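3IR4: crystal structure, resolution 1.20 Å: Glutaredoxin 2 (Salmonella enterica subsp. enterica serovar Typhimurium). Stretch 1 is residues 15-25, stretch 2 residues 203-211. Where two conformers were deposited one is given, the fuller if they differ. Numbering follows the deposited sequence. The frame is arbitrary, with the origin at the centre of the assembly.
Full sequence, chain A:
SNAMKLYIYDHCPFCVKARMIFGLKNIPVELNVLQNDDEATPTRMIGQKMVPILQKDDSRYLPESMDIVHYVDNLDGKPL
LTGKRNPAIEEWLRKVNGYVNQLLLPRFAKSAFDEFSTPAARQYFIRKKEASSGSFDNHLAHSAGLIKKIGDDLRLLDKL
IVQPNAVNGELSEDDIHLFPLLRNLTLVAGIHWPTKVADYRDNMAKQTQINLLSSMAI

Stretch 1 15-25: CVKARMIFGLK
Stretch 2 (203-211) NMAKQTQIN

The apolar centre of this contact is Ile210, which has the largest covered area of any residue in the two stretches. Its CA-to-CB bond points toward stretch 1, with chi1 m and chi2 t. This carries Ile210 CD1 to 3.7 Å from Met20 CG, 3.8 Å from Arg19 CB and 3.9 Å from Val16 CG1. A branched apolar side chain suits this place: its CD1 sits among Val16, Arg19 and Met20, which line one turn of the helix. Val16 is t. The stretches bury 475 Å² between them, both sides summed; Ile210, Met20 and Gly23 are buried.

Met20 and Met204 are selenomethionines. The CA-to-CB bond of Met20 points sideways; with rotamer m, t, p its CE lies 4.0 Å from Met204 CE and 3.9 Å from Thr208 CG2. Met204 is m, m, m, and its end comes nearer to stretch 1. Leu24 (m, t) continues the apolar row one turn on: its CD2 lies 3.8 Å from Thr208 CG2, 3.7 Å from Gln207 CB and 4.2 Å from Met204 CE.

Stretch 1 and residues 203-208 of stretch 2 are helical, and both helices begin earlier in the chain. The axes cross at 75° and approach to 8.1 Å. Gln209 then turns to positive phi (62/37) in a Schellman motif, with Gln209 N hydrogen-bonded to Lys206 O at 3.3 Å and Ile210 N to Ala205 O at 3.2 Å. Ile210 follows, extended, at -124/128.

The nearest CA atoms are those of Gly23 and Thr208, 4.0 Å apart. Gly23 CA makes a CA-H...O contact with Thr208 O at 3.3 Å. An ideal CB on Gly23 would stand 1.8 Å from Thr208 O, a clash, so the absence of a side chain permits this approach. Leu24 CA makes a similar contact with Gln207 O at 3.6 Å.

Thr208 is p. Its OG1 donates to Met204 O at 2.7 Å, so the hydroxyl is satisfied within its own helix while the methyl faces the apolar side chains.

No direct hydrogen bond joins the stretches; water links their polar edge. Water 1 donates to Arg19 O and Thr208 O, each at 2.7 Å. Arg19 is m, t, p with chi4 -171°, and Ile210 CG1 lies over one face of its guanidinium. Water 2 accepts from Arg19 NH1 at 3.0 Å and donates to Asn211 OD1 at 2.7 Å. Water 3 accepts from Arg19 NH2 and Asn211 N, both at 3.0 Å. Water 4 donates to Gln209 O at 2.8 Å and accepts weakly from Arg19 NH2 at 3.5 Å.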

# COMPACT_ATOMS: atom_id res chain seq x y z
N CYS A 15 -3.92 -3.44 -1.27
CA CYS A 15 -4.34 -4.06 -0.02
C CYS A 15 -4.20 -3.11 1.16
O CYS A 15 -5.07 -3.05 2.04
CB CYS A 15 -3.57 -5.34 0.19
SG CYS A 15 -4.03 -6.64 -1.00
N VAL A 16 -3.14 -2.33 1.19
CA VAL A 16 -2.98 -1.31 2.24
C VAL A 16 -4.14 -0.32 2.15
O VAL A 16 -4.71 0.01 3.17
CB VAL A 16 -1.59 -0.64 2.13
CG1 VAL A 16 -1.48 0.55 3.10
CG2 VAL A 16 -0.47 -1.66 2.37
N LYS A 17 -4.50 0.11 0.95
CA LYS A 17 -5.63 1.02 0.77
C LYS A 17 -6.89 0.45 1.46
O LYS A 17 -7.58 1.14 2.20
CB LYS A 17 -5.92 1.29 -0.70
CG LYS A 17 -4.81 2.02 -1.41
CD LYS A 17 -5.06 2.24 -2.88
CE LYS A 17 -3.81 2.61 -3.58
NZ LYS A 17 -4.01 3.03 -4.98
N ALA A 18 -7.16 -0.82 1.17
CA ALA A 18 -8.34 -1.50 1.68
C ALA A 18 -8.33 -1.63 3.20
O ALA A 18 -9.38 -1.67 3.80
CB ALA A 18 -8.49 -2.87 1.05
N ARG A 19 -7.16 -1.69 3.81
CA ARG A 19 -7.03 -1.77 5.26
C ARG A 19 -7.19 -0.42 5.95
O ARG A 19 -7.49 -0.38 7.14
CB ARG A 19 -5.66 -2.32 5.62
CG ARG A 19 -5.51 -3.77 5.26
CD ARG A 19 -4.08 -4.24 5.41
NE ARG A 19 -3.70 -4.15 6.81
CZ ARG A 19 -2.48 -4.32 7.28
NH1 ARG A 19 -1.47 -4.57 6.46
NH2 ARG A 19 -2.26 -4.23 8.59
N MSE A 20 -6.92 0.67 5.25
CA MSE A 20 -6.85 1.96 5.92
C MSE A 20 -8.11 2.42 6.64
O MSE A 20 -8.03 2.90 7.74
CB MSE A 20 -6.39 3.07 4.97
CG MSE A 20 -4.94 2.93 4.55
SE MSE A 20 -4.41 4.21 3.20
CE MSE A 20 -4.43 5.81 4.27
N ILE A 21 -9.28 2.30 6.00
CA ILE A 21 -10.50 2.81 6.62
C ILE A 21 -10.83 2.00 7.86
O ILE A 21 -11.36 2.55 8.84
CB ILE A 21 -11.71 2.88 5.65
CG1 ILE A 21 -11.44 3.89 4.52
CG2 ILE A 21 -13.02 3.24 6.40
CD1 ILE A 21 -11.32 5.31 4.92
N PHE A 22 -10.57 0.69 7.85
CA PHE A 22 -10.80 -0.10 9.05
C PHE A 22 -10.05 0.49 10.23
O PHE A 22 -10.55 0.60 11.34
CB PHE A 22 -10.42 -1.56 8.83
CG PHE A 22 -11.34 -2.31 7.93
CD1 PHE A 22 -12.53 -2.84 8.39
CD2 PHE A 22 -11.02 -2.48 6.58
CE1 PHE A 22 -13.37 -3.54 7.56
CE2 PHE A 22 -11.89 -3.18 5.75
CZ PHE A 22 -13.06 -3.72 6.25
N GLY A 23 -8.79 0.84 10.01
CA GLY A 23 -8.00 1.41 11.07
C GLY A 23 -8.46 2.77 11.50
O GLY A 23 -8.60 3.06 12.69
N LEU A 24 -8.70 3.63 10.53
CA LEU A 24 -9.08 5.01 10.83
C LEU A 24 -10.41 5.11 11.59
O LEU A 24 -10.59 6.03 12.37
CB LEU A 24 -9.16 5.86 9.55
CG LEU A 24 -7.82 6.04 8.85
CD1 LEU A 24 -7.98 6.60 7.42
CD2 LEU A 24 -6.90 6.92 9.67
N LYS A 25 -11.33 4.20 11.30
CA LYS A 25 -12.66 4.19 11.90
C LYS A 25 -12.78 3.18 13.04
O LYS A 25 -13.85 3.05 13.63
CB LYS A 25 -13.74 3.90 10.86
CG LYS A 25 -13.76 4.93 9.74
CD LYS A 25 -15.00 4.84 8.86
CE LYS A 25 -16.21 5.53 9.45
NZ LYS A 25 -17.45 5.30 8.61
N ASN A 203 2.28 9.33 11.55
CA ASN A 203 0.96 9.49 12.10
C ASN A 203 -0.05 8.60 11.40
O ASN A 203 -0.88 7.95 12.03
CB ASN A 203 0.48 10.93 12.03
CG ASN A 203 -0.97 11.02 12.41
OD1 ASN A 203 -1.30 10.88 13.59
ND2 ASN A 203 -1.85 11.11 11.42
N MSE A 204 0.01 8.56 10.08
CA MSE A 204 -0.94 7.76 9.34
C MSE A 204 -0.76 6.27 9.64
O MSE A 204 -1.76 5.55 9.71
CB MSE A 204 -0.85 8.03 7.85
CG MSE A 204 -1.31 9.40 7.47
SE MSE A 204 -3.11 9.88 7.93
CE MSE A 204 -3.92 8.46 7.20
N ALA A 205 0.47 5.79 9.83
CA ALA A 205 0.66 4.39 10.21
C ALA A 205 -0.06 4.12 11.55
O ALA A 205 -0.75 3.10 11.71
CB ALA A 205 2.11 4.07 10.29
N LYS A 206 0.08 5.03 12.52
CA LYS A 206 -0.57 4.87 13.81
C LYS A 206 -2.08 4.87 13.69
O LYS A 206 -2.73 3.95 14.17
CB LYS A 206 -0.09 5.96 14.77
CG LYS A 206 1.34 5.72 15.26
CD LYS A 206 1.88 6.81 16.19
CE LYS A 206 3.34 6.56 16.58
NZ LYS A 206 3.81 7.45 17.67
N GLN A 207 -2.62 5.87 13.00
CA GLN A 207 -4.07 6.00 12.92
C GLN A 207 -4.73 4.92 12.09
O GLN A 207 -5.87 4.54 12.36
CB GLN A 207 -4.44 7.38 12.43
CG GLN A 207 -4.08 8.53 13.38
CD GLN A 207 -4.73 9.82 12.97
OE1 GLN A 207 -4.53 10.31 11.85
NE2 GLN A 207 -5.54 10.37 13.86
N THR A 208 -4.03 4.43 11.06
CA THR A 208 -4.56 3.36 10.21
C THR A 208 -4.32 1.96 10.77
O THR A 208 -4.88 1.01 10.25
CB THR A 208 -3.99 3.39 8.78
OG1 THR A 208 -2.59 3.10 8.83
CG2 THR A 208 -4.31 4.68 8.04
N GLN A 209 -3.52 1.82 11.83
CA GLN A 209 -3.20 0.47 12.37
C GLN A 209 -2.46 -0.37 11.34
O GLN A 209 -2.70 -1.57 11.22
CB GLN A 209 -4.44 -0.28 12.88
CG GLN A 209 -5.16 0.38 14.03
CD GLN A 209 -4.46 0.25 15.37
OE1 GLN A 209 -3.34 -0.24 15.48
NE2 GLN A 209 -5.13 0.70 16.41
N ILE A 210 -1.60 0.27 10.56
CA ILE A 210 -0.81 -0.44 9.54
C ILE A 210 0.64 -0.14 9.82
O ILE A 210 1.04 1.01 9.94
CB ILE A 210 -1.21 -0.00 8.11
CG1 ILE A 210 -2.67 -0.31 7.83
CG2 ILE A 210 -0.26 -0.64 7.09
CD1 ILE A 210 -3.26 0.39 6.61
N ASN A 211 1.44 -1.19 9.92
CA ASN A 211 2.85 -1.06 10.25
C ASN A 211 3.70 -0.48 9.18
O ASN A 211 3.51 -0.73 8.01
CB ASN A 211 3.41 -2.46 10.60
CG ASN A 211 3.50 -3.42 9.37
OD1 ASN A 211 2.54 -3.58 8.58
ND2 ASN A 211 4.61 -4.08 9.25
O HOH W 1 -6.22 -1.21 9.39
O HOH W 2 0.91 -5.59 7.96
O HOH W 3 -0.02 -3.80 10.50
O HOH W 4 -3.64 -4.12 11.76